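Local atomic coordinates of predicted metal-dependent hydrolase of the TIM-barrel fold (Lactobacillus casei, PDB entry 2QPX), a protein that is of unknown function but probably acts as a metal-dependent hydrolase of the amidohydrolase family, holding two zinc ions in a TIM-barrel fold. Residues 90-104 and 116-129. Sequence-based numbering, arbitrary orientation.
With EDO (1,2-ethanediol), chain D.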
# COMPACT_ATOMS: atom_id res chain seq x y z
N PHE A 90 7.80 15.78 28.94
CA PHE A 90 7.75 14.36 29.30
C PHE A 90 6.66 14.10 30.33
O PHE A 90 5.96 13.09 30.25
CB PHE A 90 9.11 13.84 29.75
CG PHE A 90 10.09 13.66 28.59
CD1 PHE A 90 10.08 12.51 27.84
CD2 PHE A 90 11.03 14.65 28.26
CE1 PHE A 90 10.95 12.36 26.77
CE2 PHE A 90 11.94 14.49 27.19
CZ PHE A 90 11.88 13.31 26.44
N GLY A 91 6.51 15.01 31.31
CA GLY A 91 5.48 14.86 32.34
C GLY A 91 4.09 15.01 31.78
O GLY A 91 3.20 14.26 32.17
N HIS A 92 3.87 15.95 30.86
CA HIS A 92 2.53 16.17 30.32
C HIS A 92 1.97 14.90 29.68
O HIS A 92 0.79 14.56 29.85
CB HIS A 92 2.55 17.34 29.33
CG HIS A 92 1.23 17.57 28.66
ND1 HIS A 92 0.24 18.37 29.22
CD2 HIS A 92 0.72 17.10 27.50
CE1 HIS A 92 -0.81 18.36 28.42
NE2 HIS A 92 -0.55 17.59 27.38
N PHE A 93 2.83 14.20 28.93
CA PHE A 93 2.41 13.01 28.19
C PHE A 93 2.53 11.71 29.00
O PHE A 93 2.17 10.66 28.52
CB PHE A 93 3.18 12.94 26.89
CG PHE A 93 2.82 14.05 25.95
CD1 PHE A 93 1.57 14.05 25.32
CD2 PHE A 93 3.65 15.15 25.77
CE1 PHE A 93 1.20 15.11 24.49
CE2 PHE A 93 3.30 16.19 24.94
CZ PHE A 93 2.06 16.17 24.29
N HIS A 94 3.06 11.81 30.22
CA HIS A 94 3.20 10.70 31.18
C HIS A 94 4.25 9.66 30.67
O HIS A 94 4.08 8.47 30.88
CB HIS A 94 1.84 10.05 31.51
CG HIS A 94 0.91 10.95 32.26
ND1 HIS A 94 0.62 10.74 33.58
CD2 HIS A 94 0.23 12.06 31.90
CE1 HIS A 94 -0.20 11.69 34.01
NE2 HIS A 94 -0.44 12.52 33.01
N PHE A 95 5.32 10.13 30.02
CA PHE A 95 6.44 9.23 29.78
C PHE A 95 6.98 8.73 31.11
O PHE A 95 7.18 9.50 32.05
CB PHE A 95 7.57 9.95 29.04
CG PHE A 95 7.35 10.17 27.56
CD1 PHE A 95 6.60 11.24 27.09
CD2 PHE A 95 7.95 9.34 26.61
CE1 PHE A 95 6.49 11.51 25.75
CE2 PHE A 95 7.82 9.62 25.26
CZ PHE A 95 7.08 10.67 24.82
N LYS A 96 7.25 7.43 31.19
CA LYS A 96 7.83 6.85 32.41
C LYS A 96 9.19 6.20 32.24
O LYS A 96 9.87 5.95 33.22
CB LYS A 96 6.85 5.86 33.06
CG LYS A 96 5.56 6.51 33.57
CD LYS A 96 5.79 7.56 34.64
CE LYS A 96 4.44 8.15 35.05
NZ LYS A 96 4.63 9.12 36.15
N GLU A 97 9.62 5.92 31.01
CA GLU A 97 10.96 5.37 30.76
C GLU A 97 11.32 5.58 29.30
O GLU A 97 10.43 5.51 28.46
CB GLU A 97 11.03 3.88 31.13
CG GLU A 97 12.45 3.34 31.17
CD GLU A 97 12.55 1.89 31.51
OE1 GLU A 97 11.60 1.15 31.21
OE2 GLU A 97 13.60 1.52 32.09
N LEU A 98 12.60 5.80 29.03
CA LEU A 98 13.16 5.85 27.69
C LEU A 98 14.18 4.75 27.52
O LEU A 98 15.07 4.61 28.35
CB LEU A 98 13.85 7.18 27.45
CG LEU A 98 13.03 8.47 27.70
CD1 LEU A 98 13.90 9.69 27.32
CD2 LEU A 98 11.62 8.47 27.09
N LEU A 99 14.07 4.00 26.42
CA LEU A 99 15.13 3.07 26.02
C LEU A 99 15.80 3.65 24.78
O LEU A 99 15.21 3.70 23.70
CB LEU A 99 14.57 1.67 25.76
CG LEU A 99 13.57 1.10 26.78
CD1 LEU A 99 13.19 -0.36 26.44
CD2 LEU A 99 14.14 1.21 28.18
N ILE A 100 17.04 4.11 24.94
CA ILE A 100 17.77 4.85 23.93
C ILE A 100 18.75 3.92 23.19
O ILE A 100 19.60 3.25 23.79
CB ILE A 100 18.56 6.02 24.52
CG1 ILE A 100 17.56 7.13 24.95
CG2 ILE A 100 19.61 6.54 23.53
CD1 ILE A 100 18.15 8.38 25.57
N ASP A 101 18.59 3.89 21.86
CA ASP A 101 19.55 3.26 20.96
C ASP A 101 20.78 4.17 20.91
O ASP A 101 20.75 5.25 20.32
CB ASP A 101 18.90 3.09 19.58
CG ASP A 101 19.88 2.73 18.48
OD1 ASP A 101 21.10 2.56 18.67
OD2 ASP A 101 19.34 2.64 17.37
N THR A 102 21.86 3.75 21.56
CA THR A 102 22.98 4.63 21.76
C THR A 102 23.93 4.67 20.53
O THR A 102 24.97 5.32 20.57
CB THR A 102 23.77 4.23 23.02
OG1 THR A 102 24.21 2.87 22.88
CG2 THR A 102 22.96 4.38 24.29
N GLY A 103 23.56 3.98 19.45
CA GLY A 103 24.37 3.96 18.24
C GLY A 103 24.19 5.16 17.30
O GLY A 103 24.98 5.34 16.40
N PHE A 104 23.15 5.97 17.50
CA PHE A 104 22.97 7.25 16.79
C PHE A 104 23.39 8.40 17.68
O PHE A 104 22.90 8.52 18.80
CB PHE A 104 21.52 7.45 16.38
CG PHE A 104 21.22 8.85 15.87
CD1 PHE A 104 21.80 9.31 14.72
CD2 PHE A 104 20.43 9.73 16.62
CE1 PHE A 104 21.57 10.60 14.29
CE2 PHE A 104 20.18 11.00 16.18
CZ PHE A 104 20.78 11.45 15.04
N THR A 116 20.89 12.36 31.15
CA THR A 116 19.62 12.37 30.42
C THR A 116 18.46 12.10 31.39
O THR A 116 17.44 12.79 31.34
CB THR A 116 19.61 11.33 29.30
OG1 THR A 116 20.74 11.55 28.43
CG2 THR A 116 18.31 11.44 28.47
N ALA A 117 18.61 11.10 32.26
CA ALA A 117 17.56 10.77 33.23
C ALA A 117 17.25 11.99 34.14
O ALA A 117 16.07 12.28 34.44
CB ALA A 117 17.92 9.53 34.05
N GLU A 118 18.28 12.72 34.55
CA GLU A 118 18.08 13.94 35.38
C GLU A 118 17.33 15.01 34.60
O GLU A 118 16.43 15.71 35.13
CB GLU A 118 19.41 14.52 35.92
CG GLU A 118 19.20 15.96 36.50
CD GLU A 118 20.38 16.56 37.28
OE1 GLU A 118 21.31 15.78 37.62
OE2 GLU A 118 20.31 17.80 37.55
N LEU A 119 17.69 15.17 33.34
CA LEU A 119 17.11 16.17 32.47
C LEU A 119 15.61 15.94 32.25
O LEU A 119 14.81 16.89 32.28
CB LEU A 119 17.87 16.14 31.13
CG LEU A 119 17.42 17.17 30.15
CD1 LEU A 119 17.88 18.64 30.63
CD2 LEU A 119 17.96 16.80 28.77
N VAL A 120 15.22 14.69 32.00
CA VAL A 120 13.86 14.36 31.60
C VAL A 120 12.98 13.93 32.77
O VAL A 120 11.76 13.92 32.66
CB VAL A 120 13.85 13.33 30.42
CG1 VAL A 120 14.63 13.89 29.21
CG2 VAL A 120 14.39 11.96 30.83
N GLY A 121 13.61 13.51 33.87
CA GLY A 121 12.92 13.15 35.10
C GLY A 121 12.42 11.72 35.24
O GLY A 121 11.60 11.42 36.14
N ILE A 122 12.93 10.83 34.38
CA ILE A 122 12.50 9.44 34.34
C ILE A 122 13.71 8.58 34.01
O ILE A 122 14.69 9.08 33.47
CB ILE A 122 11.34 9.22 33.31
CG1 ILE A 122 11.71 9.73 31.92
CG2 ILE A 122 10.01 9.89 33.81
CD1 ILE A 122 10.70 9.40 30.81
N PRO A 123 13.62 7.28 34.31
CA PRO A 123 14.74 6.40 33.97
C PRO A 123 15.01 6.26 32.47
O PRO A 123 14.08 6.30 31.66
CB PRO A 123 14.35 5.06 34.59
CG PRO A 123 12.88 5.15 34.82
CD PRO A 123 12.58 6.59 35.08
N VAL A 124 16.28 6.06 32.15
CA VAL A 124 16.77 5.97 30.77
C VAL A 124 17.75 4.81 30.71
O VAL A 124 18.69 4.75 31.52
CB VAL A 124 17.48 7.29 30.33
CG1 VAL A 124 18.06 7.18 28.90
CG2 VAL A 124 16.52 8.49 30.47
N LYS A 125 17.51 3.85 29.81
CA LYS A 125 18.38 2.69 29.64
C LYS A 125 18.84 2.60 28.18
O LYS A 125 18.28 3.25 27.29
CB LYS A 125 17.67 1.42 30.04
CG LYS A 125 16.99 1.53 31.42
CD LYS A 125 17.41 0.54 32.39
CE LYS A 125 16.68 0.75 33.73
NZ LYS A 125 16.25 -0.58 34.35
N ALA A 126 19.88 1.80 27.96
CA ALA A 126 20.55 1.69 26.66
C ALA A 126 20.13 0.42 25.90
O ALA A 126 20.04 -0.68 26.46
CB ALA A 126 22.08 1.65 26.86
N ILE A 127 20.01 0.60 24.60
CA ILE A 127 19.85 -0.45 23.57
C ILE A 127 21.16 -0.54 22.78
O ILE A 127 21.74 0.48 22.40
CB ILE A 127 18.67 -0.15 22.59
CG1 ILE A 127 17.32 -0.10 23.35
CG2 ILE A 127 18.62 -1.12 21.38
CD1 ILE A 127 16.77 -1.44 23.86
N TYR A 128 21.63 -1.77 22.58
CA TYR A 128 22.94 -2.06 21.97
C TYR A 128 22.80 -2.14 20.47
O TYR A 128 22.20 -3.07 19.94
CB TYR A 128 23.41 -3.40 22.49
CG TYR A 128 24.79 -3.89 22.09
CD1 TYR A 128 25.06 -4.43 20.84
CD2 TYR A 128 25.83 -3.85 22.99
CE1 TYR A 128 26.33 -4.88 20.52
CE2 TYR A 128 27.09 -4.34 22.70
CZ TYR A 128 27.34 -4.85 21.44
OH TYR A 128 28.58 -5.34 21.07
N ARG A 129 23.37 -1.17 19.78
CA ARG A 129 23.32 -1.19 18.31
C ARG A 129 24.43 -2.12 17.78
O ARG A 129 25.66 -1.90 18.00
CB ARG A 129 23.47 0.21 17.72
CG ARG A 129 23.24 0.19 16.20
CD ARG A 129 23.38 1.50 15.57
NE ARG A 129 22.22 2.34 15.83
CZ ARG A 129 21.88 3.36 15.07
NH1 ARG A 129 22.64 3.72 14.05
NH2 ARG A 129 20.79 4.03 15.34
C1 EDO D . 20.25 6.25 33.67
O1 EDO D . 20.46 4.84 33.44
C2 EDO D . 19.37 6.42 34.90
O2 EDO D . 18.04 5.93 34.68
O HOH W 1 24.90 0.98 20.95
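Arg129 and Asp101 form a two-pronged salt bridge: NE donates to OD1 at 3.1 Å on its syn lone pair, and NH2 to OD2 at 2.9 Å from above the carboxylate plane. The two planes stand 54° apart, so the salt bridge is twisted rather than coplanar. One guanidinium face lies against the Gly103-Phe104 peptide. Asp101 OD1 also accepts from Gly103 N (2.9 Å), closing an Asx turn, while OD2 accepts a hydrogen bond from NZ of the carboxylated lysine at position 167, a zinc ligand. Replacing Arg129 by alanine would probably deprive this second-shell carboxylate of its salt-bridge mate, leaving Gly103 N and the modified lysine to orient it. Next to it, strands 95-101 and 124-127 pair in parallel, the hydrogen bond from Ile100 N to Lys125 O (2.8 Å, 167° at the hydrogen) being one of four strong backbone bonds between the segments. At the other end Val120 CB sits over one face of the Phe90 ring, 4.1 Å from its centroid, a CH-pi contact. Ile122, with CG1 between backbone N and carbonyl carbon (chi1 54°), sends CD1 to Phe95 CB (3.6 Å) and Leu98 CD2. Helix 113-120 links the two strands in a beta-alpha-beta unit, and strand 14-19, carrying zinc ligand His18, pairs with the other edge of 95-101.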